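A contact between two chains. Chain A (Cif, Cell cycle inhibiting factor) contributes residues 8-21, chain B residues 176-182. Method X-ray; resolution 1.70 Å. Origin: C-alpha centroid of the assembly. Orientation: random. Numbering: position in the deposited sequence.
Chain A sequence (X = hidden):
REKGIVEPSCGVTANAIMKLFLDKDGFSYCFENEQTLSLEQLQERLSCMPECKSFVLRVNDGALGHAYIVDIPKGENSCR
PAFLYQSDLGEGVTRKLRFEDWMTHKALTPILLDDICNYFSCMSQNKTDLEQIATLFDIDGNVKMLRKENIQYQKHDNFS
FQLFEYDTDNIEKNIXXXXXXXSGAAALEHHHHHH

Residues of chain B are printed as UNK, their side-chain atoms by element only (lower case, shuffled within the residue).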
# COMPACT_ATOMS: atom_id res chain seq x y z
N PRO A 8 -3.09 14.02 3.07
CA PRO A 8 -3.83 13.15 4.00
C PRO A 8 -3.72 13.62 5.46
O PRO A 8 -2.77 14.29 5.81
CB PRO A 8 -3.09 11.80 3.89
CG PRO A 8 -2.37 11.84 2.63
CD PRO A 8 -2.00 13.30 2.39
N SER A 9 -4.66 13.19 6.29
CA SER A 9 -4.66 13.43 7.73
C SER A 9 -3.53 12.65 8.39
O SER A 9 -2.98 11.70 7.79
CB SER A 9 -5.99 12.98 8.35
OG SER A 9 -6.15 11.56 8.30
N CYS A 10 -3.23 13.01 9.63
CA CYS A 10 -2.18 12.33 10.40
C CYS A 10 -2.48 10.83 10.50
O CYS A 10 -1.53 9.99 10.42
CB CYS A 10 -1.97 12.90 11.78
SG CYS A 10 -3.41 12.97 12.86
N GLY A 11 -3.74 10.49 10.71
CA GLY A 11 -4.12 9.08 10.88
C GLY A 11 -4.03 8.25 9.60
O GLY A 11 -3.62 7.07 9.62
N VAL A 12 -4.40 8.86 8.47
CA VAL A 12 -4.25 8.24 7.16
C VAL A 12 -2.77 8.00 6.83
O VAL A 12 -2.41 6.89 6.40
CB VAL A 12 -4.97 9.08 6.11
CG1 VAL A 12 -4.61 8.63 4.75
CG2 VAL A 12 -6.49 8.96 6.35
N THR A 13 -1.92 8.98 7.10
CA THR A 13 -0.48 8.81 6.93
C THR A 13 0.04 7.69 7.80
O THR A 13 0.76 6.80 7.31
CB THR A 13 0.24 10.12 7.26
OG1 THR A 13 -0.17 11.10 6.29
CG2 THR A 13 1.75 9.94 7.20
N ALA A 14 -0.33 7.71 9.05
CA ALA A 14 0.11 6.65 9.99
C ALA A 14 -0.29 5.27 9.51
O ALA A 14 0.51 4.31 9.54
CB ALA A 14 -0.44 6.89 11.38
N ASN A 15 -1.57 5.11 9.11
CA ASN A 15 -2.01 3.80 8.68
C ASN A 15 -1.28 3.30 7.44
O ASN A 15 -0.96 2.12 7.31
CB ASN A 15 -3.51 3.86 8.35
CG ASN A 15 -4.37 4.12 9.55
OD1 ASN A 15 -3.94 4.05 10.70
ND2 ASN A 15 -5.68 4.37 9.27
N ALA A 16 -0.97 4.21 6.51
CA ALA A 16 -0.27 3.88 5.30
C ALA A 16 1.18 3.44 5.59
O ALA A 16 1.70 2.57 4.93
CB ALA A 16 -0.30 5.05 4.35
N ILE A 17 1.81 4.10 6.53
CA ILE A 17 3.14 3.74 6.98
C ILE A 17 3.16 2.35 7.61
O ILE A 17 4.05 1.52 7.30
CB ILE A 17 3.74 4.77 7.92
CG1 ILE A 17 3.94 6.12 7.22
CG2 ILE A 17 5.11 4.26 8.45
CD1 ILE A 17 4.18 7.24 8.17
N MET A 18 2.15 2.02 8.43
CA MET A 18 2.04 0.67 8.96
C MET A 18 1.96 -0.37 7.83
O MET A 18 2.61 -1.42 7.90
CB MET A 18 0.85 0.53 9.91
CG MET A 18 0.96 1.39 11.15
SD MET A 18 2.34 0.97 12.24
CE MET A 18 1.67 -0.49 13.09
N LYS A 19 1.18 -0.07 6.79
CA LYS A 19 1.07 -1.00 5.64
C LYS A 19 2.45 -1.18 4.96
O LYS A 19 2.83 -2.31 4.58
CB LYS A 19 0.05 -0.51 4.62
CG LYS A 19 -1.38 -0.51 5.16
CD LYS A 19 -2.36 -0.08 4.07
CE LYS A 19 -3.83 -0.05 4.58
NZ LYS A 19 -4.75 0.67 3.59
N LEU A 20 3.19 -0.09 4.82
CA LEU A 20 4.53 -0.18 4.24
C LEU A 20 5.44 -1.09 5.02
O LEU A 20 6.23 -1.85 4.45
CB LEU A 20 5.19 1.23 4.11
CG LEU A 20 4.59 2.05 2.97
CD1 LEU A 20 5.14 3.48 3.04
CD2 LEU A 20 4.90 1.46 1.58
N PHE A 21 5.38 -1.00 6.34
CA PHE A 21 6.25 -1.86 7.17
C PHE A 21 5.82 -3.31 7.20
O PHE A 21 6.67 -4.19 7.32
CB PHE A 21 6.34 -1.36 8.60
CG PHE A 21 7.38 -0.26 8.77
CD1 PHE A 21 8.69 -0.54 9.11
CD2 PHE A 21 7.08 1.07 8.51
CE1 PHE A 21 9.65 0.47 9.22
CE2 PHE A 21 8.02 2.04 8.62
CZ PHE A 21 9.31 1.77 8.97
N UNK B 176 -3.54 9.56 -4.25
CA UNK B 176 -3.11 10.77 -3.50
C UNK B 176 -2.26 10.38 -2.28
O UNK B 176 -1.19 10.96 -2.01
c UNK B 176 -5.00 12.35 -4.16
c UNK B 176 -4.31 11.58 -3.05
o UNK B 176 -6.98 13.55 -4.71
c UNK B 176 -6.40 12.87 -3.83
o UNK B 176 -6.95 12.58 -2.73
N UNK B 177 -2.68 9.35 -1.56
CA UNK B 177 -1.95 8.90 -0.38
C UNK B 177 -0.55 8.41 -0.77
O UNK B 177 0.44 8.82 -0.17
c UNK B 177 -2.69 7.75 0.39
c UNK B 177 -1.74 7.10 1.43
c UNK B 177 -3.95 8.30 1.01
c UNK B 177 -4.87 7.20 1.55
N UNK B 178 -0.43 7.53 -1.77
CA UNK B 178 0.84 7.00 -2.09
C UNK B 178 1.79 8.09 -2.65
O UNK B 178 3.00 8.01 -2.41
c UNK B 178 0.54 4.83 -5.35
c UNK B 178 0.24 5.99 -4.37
c UNK B 178 0.15 4.57 -2.25
c UNK B 178 0.84 5.74 -3.00
N UNK B 179 1.23 9.05 -3.35
CA UNK B 179 2.03 10.17 -3.89
C UNK B 179 2.58 10.98 -2.72
O UNK B 179 3.71 11.46 -2.80
c UNK B 179 0.04 11.33 -6.96
c UNK B 179 1.20 11.04 -4.80
n UNK B 179 -0.82 12.00 -9.15
c UNK B 179 1.00 10.47 -6.21
c UNK B 179 -0.01 10.97 -8.42
N UNK B 180 1.81 11.09 -1.64
CA UNK B 180 2.20 11.92 -0.52
C UNK B 180 3.33 11.26 0.26
O UNK B 180 4.03 11.96 1.01
o UNK B 180 0.71 11.12 1.22
c UNK B 180 0.98 12.21 0.36
N UNK B 181 3.48 9.94 0.12
CA UNK B 181 4.45 9.14 0.83
C UNK B 181 5.71 8.89 0.06
O UNK B 181 6.76 8.64 0.63
c UNK B 181 2.66 7.73 2.04
c UNK B 181 2.43 6.27 2.32
c UNK B 181 2.85 8.52 3.34
c UNK B 181 3.87 7.77 1.12
N UNK B 182 5.60 8.91 -1.26
CA UNK B 182 6.65 8.50 -2.13
C UNK B 182 7.98 9.18 -1.81
O UNK B 182 8.98 8.52 -1.57
s UNK B 182 7.39 8.02 -4.71
c UNK B 182 6.27 8.81 -3.57
O HOH W 1 1.20 11.86 3.98

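Position 176 carries three carbons, the third bearing two oxygens, so a carboxylate ends the chain. Its side chain is not in contact with the chain A stretch and lies exposed, where a charge is readily solvated. This is Glu176(B).

Position 177 has four side-chain carbons, forked at the first, with one arm two carbons long. The tip of the long arm lies 3.5 Å from CG1 of Val12(A), the short arm 3.8 Å from CB of Ala16(A), and the inner carbon of the long arm 4.2 Å from CG of Pro8(A). The fork at CB and the unequal arms identify Ile177(B). A beta-branched aliphatic group suits this place because its two arms reach different apolar neighbours.

Position 178 shows the same four carbons and the same fork at the first, yet its end leads away, and no side-chain atom is in contact with chain A. It is a second isoleucine, Ile178(B); with its side chain off this face, the contact makes no demand on its shape.

At position 179 four carbons run in a row to a terminal nitrogen. This side chain is exposed and touches nothing in the chain A stretch, leaving the amino group accessible to solvent. The unbranched chain defines Lys179(B).

Position 180 has one carbon followed by one oxygen, and the oxygen sits 3.5 Å from CG of Pro8(A). This is Ser180(B). Its OG donates to O of Ile177(B) at 2.7 Å, one turn back, and accepts from the O of a water at 2.9 Å. The same water O lies 2.8 Å from OG1 of Thr13(A), so a small hydroxyl residue can face the partner with its polar atom satisfied.

Position 181 bears four carbons forked at the second. One tip lies 3.6 Å from CB of Ala16(A) and 4.0 Å from CD1 of Leu20(A), while the other is 4.3 Å from CG2 of Thr13(A). This is Leu181(B), buried and pointing toward chain A; the fork beyond CB lets its methyl groups reach between the partner's side chains.

Position 182 has one carbon and one sulfur. It points away and makes no contact with chain A, so nothing here constrains its type: Cys182(B).

The contact works by apolar packing between helices inclined at 76°. Ile177(B) and Leu181(B), four residues apart, both touch Ala16(A), whose lone methyl packs against each. Ser9(A) caps the chain A helix, its OG accepting from N of Val12(A) at 3.2 Å. No direct hydrogen bond joins the stretches; the water between Thr13(A) and Ser180(B) supplies a polar link.

Chain B (176-182) EIIKSLC
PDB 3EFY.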